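Putative Transcriptional Regulator (Rhodococcus sp., PDB 2IA2) probably regulates transcription as an IclR-family protein, pairing a DNA-binding helix-turn-helix domain with a C-terminal domain of the GAF clan that is likely to sense effectors. Local coordinates at residues 148-153 / 226-231. Sequence-based numbering, arbitrary orientation.
Sequences TSMGRV and AVNIST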
ATOM      1  N   THR A 148      -5.364   0.913  30.174  1.00 31.43           N
ATOM      2  CA  THR A 148      -5.562   1.953  29.161  1.00 29.04           C
ATOM      3  C   THR A 148      -6.751   1.576  28.292  1.00 28.96           C
ATOM      4  O   THR A 148      -7.071   0.380  28.175  1.00 30.36           O
ATOM      5  CB  THR A 148      -4.306   2.076  28.265  1.00 28.21           C
ATOM      6  OG1 THR A 148      -4.087   0.813  27.665  1.00 29.47           O
ATOM      7  CG2 THR A 148      -3.094   2.468  29.086  1.00 25.70           C
ATOM      8  N   SER A 149      -7.385   2.573  27.680  1.00 26.82           N
ATOM      9  CA  SER A 149      -8.518   2.344  26.829  1.00 27.75           C
ATOM     10  C   SER A 149      -8.079   1.640  25.561  1.00 26.29           C
ATOM     11  O   SER A 149      -8.715   0.705  25.145  1.00 25.60           O
ATOM     12  CB  SER A 149      -9.306   3.657  26.529  1.00 27.06           C
ATOM     13  OG  SER A 149      -8.559   4.602  25.751  1.00 27.87           O
HETATM   14  N   MSE A 150      -6.976   2.095  24.958  1.00 26.32           N
HETATM   15  CA  MSE A 150      -6.404   1.424  23.793  1.00 26.91           C
HETATM   16  C   MSE A 150      -5.996  -0.035  24.129  1.00 25.53           C
HETATM   17  O   MSE A 150      -6.222  -0.930  23.345  1.00 26.42           O
HETATM   18  CB  MSE A 150      -5.201   2.220  23.273  1.00 26.28           C
HETATM   19  CG  MSE A 150      -5.696   3.474  22.585  1.00 25.81           C
HETATM   20 SE   MSE A 150      -4.373   4.471  21.590  1.00 35.89          SE
HETATM   21  CE  MSE A 150      -3.176   4.993  23.020  1.00 21.91           C
ATOM     22  N   GLY A 151      -5.425  -0.256  25.299  1.00 24.23           N
ATOM     23  CA  GLY A 151      -5.039  -1.592  25.716  1.00 25.39           C
ATOM     24  C   GLY A 151      -6.195  -2.549  25.793  1.00 26.61           C
ATOM     25  O   GLY A 151      -6.077  -3.687  25.324  1.00 28.68           O
ATOM     26  N   ARG A 152      -7.327  -2.106  26.354  1.00 27.53           N
ATOM     27  CA  ARG A 152      -8.524  -2.960  26.428  1.00 27.76           C
ATOM     28  C   ARG A 152      -9.126  -3.243  25.103  1.00 26.76           C
ATOM     29  O   ARG A 152      -9.653  -4.324  24.886  1.00 28.54           O
ATOM     30  CB  ARG A 152      -9.559  -2.388  27.402  1.00 27.57           C
ATOM     31  CG  ARG A 152      -8.963  -2.421  28.776  1.00 30.11           C
ATOM     32  CD  ARG A 152      -9.967  -2.039  29.856  1.00 33.65           C
ATOM     33  NE  ARG A 152      -9.286  -1.992  31.153  1.00 34.08           N
ATOM     34  CZ  ARG A 152      -9.850  -1.546  32.278  1.00 37.54           C
ATOM     35  NH1 ARG A 152     -11.122  -1.131  32.295  1.00 35.31           N
ATOM     36  NH2 ARG A 152      -9.144  -1.531  33.397  1.00 36.13           N
ATOM     37  N   VAL A 153      -9.086  -2.265  24.222  1.00 26.82           N
ATOM     38  CA  VAL A 153      -9.444  -2.458  22.819  1.00 24.96           C
ATOM     39  C   VAL A 153      -8.560  -3.515  22.151  1.00 26.52           C
ATOM     40  O   VAL A 153      -9.056  -4.394  21.400  1.00 26.70           O
ATOM     41  CB  VAL A 153      -9.388  -1.095  22.036  1.00 25.48           C
ATOM     42  CG1 VAL A 153      -9.437  -1.307  20.527  1.00 20.55           C
ATOM     43  CG2 VAL A 153     -10.560  -0.197  22.462  1.00 24.25           C
ATOM     44  N   ALA A 226      -5.219   0.587  17.865  1.00 21.33           N
ATOM     45  CA  ALA A 226      -6.340   1.300  18.450  1.00 22.45           C
ATOM     46  C   ALA A 226      -6.106   2.805  18.310  1.00 22.09           C
ATOM     47  O   ALA A 226      -4.971   3.239  18.310  1.00 22.71           O
ATOM     48  CB  ALA A 226      -6.469   0.945  19.892  1.00 22.94           C
ATOM     49  N   VAL A 227      -7.168   3.597  18.246  1.00 22.03           N
ATOM     50  CA  VAL A 227      -7.043   5.057  18.210  1.00 21.79           C
ATOM     51  C   VAL A 227      -7.785   5.589  19.456  1.00 22.00           C
ATOM     52  O   VAL A 227      -8.772   5.021  19.833  1.00 21.65           O
ATOM     53  CB  VAL A 227      -7.637   5.624  16.874  1.00 22.46           C
ATOM     54  CG1 VAL A 227      -9.078   5.078  16.612  1.00 23.27           C
ATOM     55  CG2 VAL A 227      -7.592   7.155  16.841  1.00 20.01           C
ATOM     56  N   ASN A 228      -7.283   6.646  20.094  1.00 22.52           N
ATOM     57  CA  ASN A 228      -7.944   7.211  21.253  1.00 23.08           C
ATOM     58  C   ASN A 228      -8.105   8.710  21.185  1.00 23.20           C
ATOM     59  O   ASN A 228      -7.564   9.367  20.287  1.00 22.08           O
ATOM     60  CB  ASN A 228      -7.261   6.758  22.585  1.00 24.05           C
ATOM     61  CG  ASN A 228      -6.159   7.691  23.071  1.00 26.63           C
ATOM     62  OD1 ASN A 228      -5.784   8.637  22.380  1.00 27.70           O
ATOM     63  ND2 ASN A 228      -5.628   7.428  24.287  1.00 26.04           N
ATOM     64  N   ILE A 229      -8.913   9.224  22.114  1.00 24.31           N
ATOM     65  CA  ILE A 229      -8.887  10.619  22.538  1.00 24.88           C
ATOM     66  C   ILE A 229      -8.590  10.527  24.037  1.00 25.80           C
ATOM     67  O   ILE A 229      -9.152   9.691  24.707  1.00 26.52           O
ATOM     68  CB  ILE A 229     -10.260  11.301  22.361  1.00 25.66           C
ATOM     69  CG1 ILE A 229     -10.635  11.397  20.873  1.00 23.64           C
ATOM     70  CG2 ILE A 229     -10.261  12.696  23.021  1.00 26.59           C
ATOM     71  CD1 ILE A 229     -12.108  11.690  20.614  1.00 25.75           C
ATOM     72  N   SER A 230      -7.704  11.370  24.558  1.00 27.36           N
ATOM     73  CA  SER A 230      -7.432  11.369  25.988  1.00 29.19           C
ATOM     74  C   SER A 230      -7.701  12.768  26.526  1.00 29.00           C
ATOM     75  O   SER A 230      -7.361  13.775  25.877  1.00 28.36           O
ATOM     76  CB  SER A 230      -5.962  10.968  26.250  1.00 30.10           C
ATOM     77  OG  SER A 230      -5.749  10.645  27.629  1.00 35.28           O
ATOM     78  N   THR A 231      -8.291  12.847  27.723  1.00 29.66           N
ATOM     79  CA  THR A 231      -8.728  14.152  28.267  1.00 29.96           C
ATOM     80  C   THR A 231      -8.813  14.191  29.789  1.00 31.00           C
ATOM     81  O   THR A 231      -9.122  13.163  30.424  1.00 30.93           O
ATOM     82  CB  THR A 231     -10.082  14.591  27.615  1.00 31.55           C
ATOM     83  OG1 THR A 231     -10.284  15.980  27.856  1.00 36.70           O
ATOM     84  CG2 THR A 231     -11.268  13.780  28.136  1.00 26.86           C
TER
HETATM   85  O   HOH W   1      -5.553   4.864  26.066  1.00 14.85           O
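Met150, present as selenomethionine, lies across the side chain of Asn228 at about a right angle. Its CG sits 3.6 Å from Asn228 CB. The chain then bends at its last torsion (chi3 -64°). This turns the methyl CE toward the amide, 3.7 Å from Asn228 ND2. The selenium also rests 3.6 Å from the backbone O of Ala226. The methyl of Ala226 packs against the helix. It touches Met150 CG at 3.8 Å and Val153 CG1 at the same distance, so residues one turn apart share one small partner.

No direct hydrogen bond joins the two segments. One water spans them instead. It accepts from Asn228 ND2 at 3.1 Å and is hydrogen-bonded to Ser149 OG. The other end of the buried amide, Asn228 OD1, takes a weak hydrogen bond from Ser112 N on the neighbouring strand.

Within 148-153, Thr148 is the N-cap of the helix. Its OG1 accepts from Gly151 N at 2.9 Å, a bent bond of 135°. Arg152, which does not touch the strand, forms a salt bridge with Glu204.

Strand 223-232 lies between strands 110-117 and 209-217, and Met150 touches side chains of both. Segment 149-153 of helix 149-156 runs roughly antiparallel to 226-231, the axes of these short segments 8.0 Å apart at closest approach and at 152°. This buried layer of helix on a six-stranded antiparallel sheet, order 3-2-1-6-5-4, belongs to the GAF-like C-terminal domain of IclR regulators.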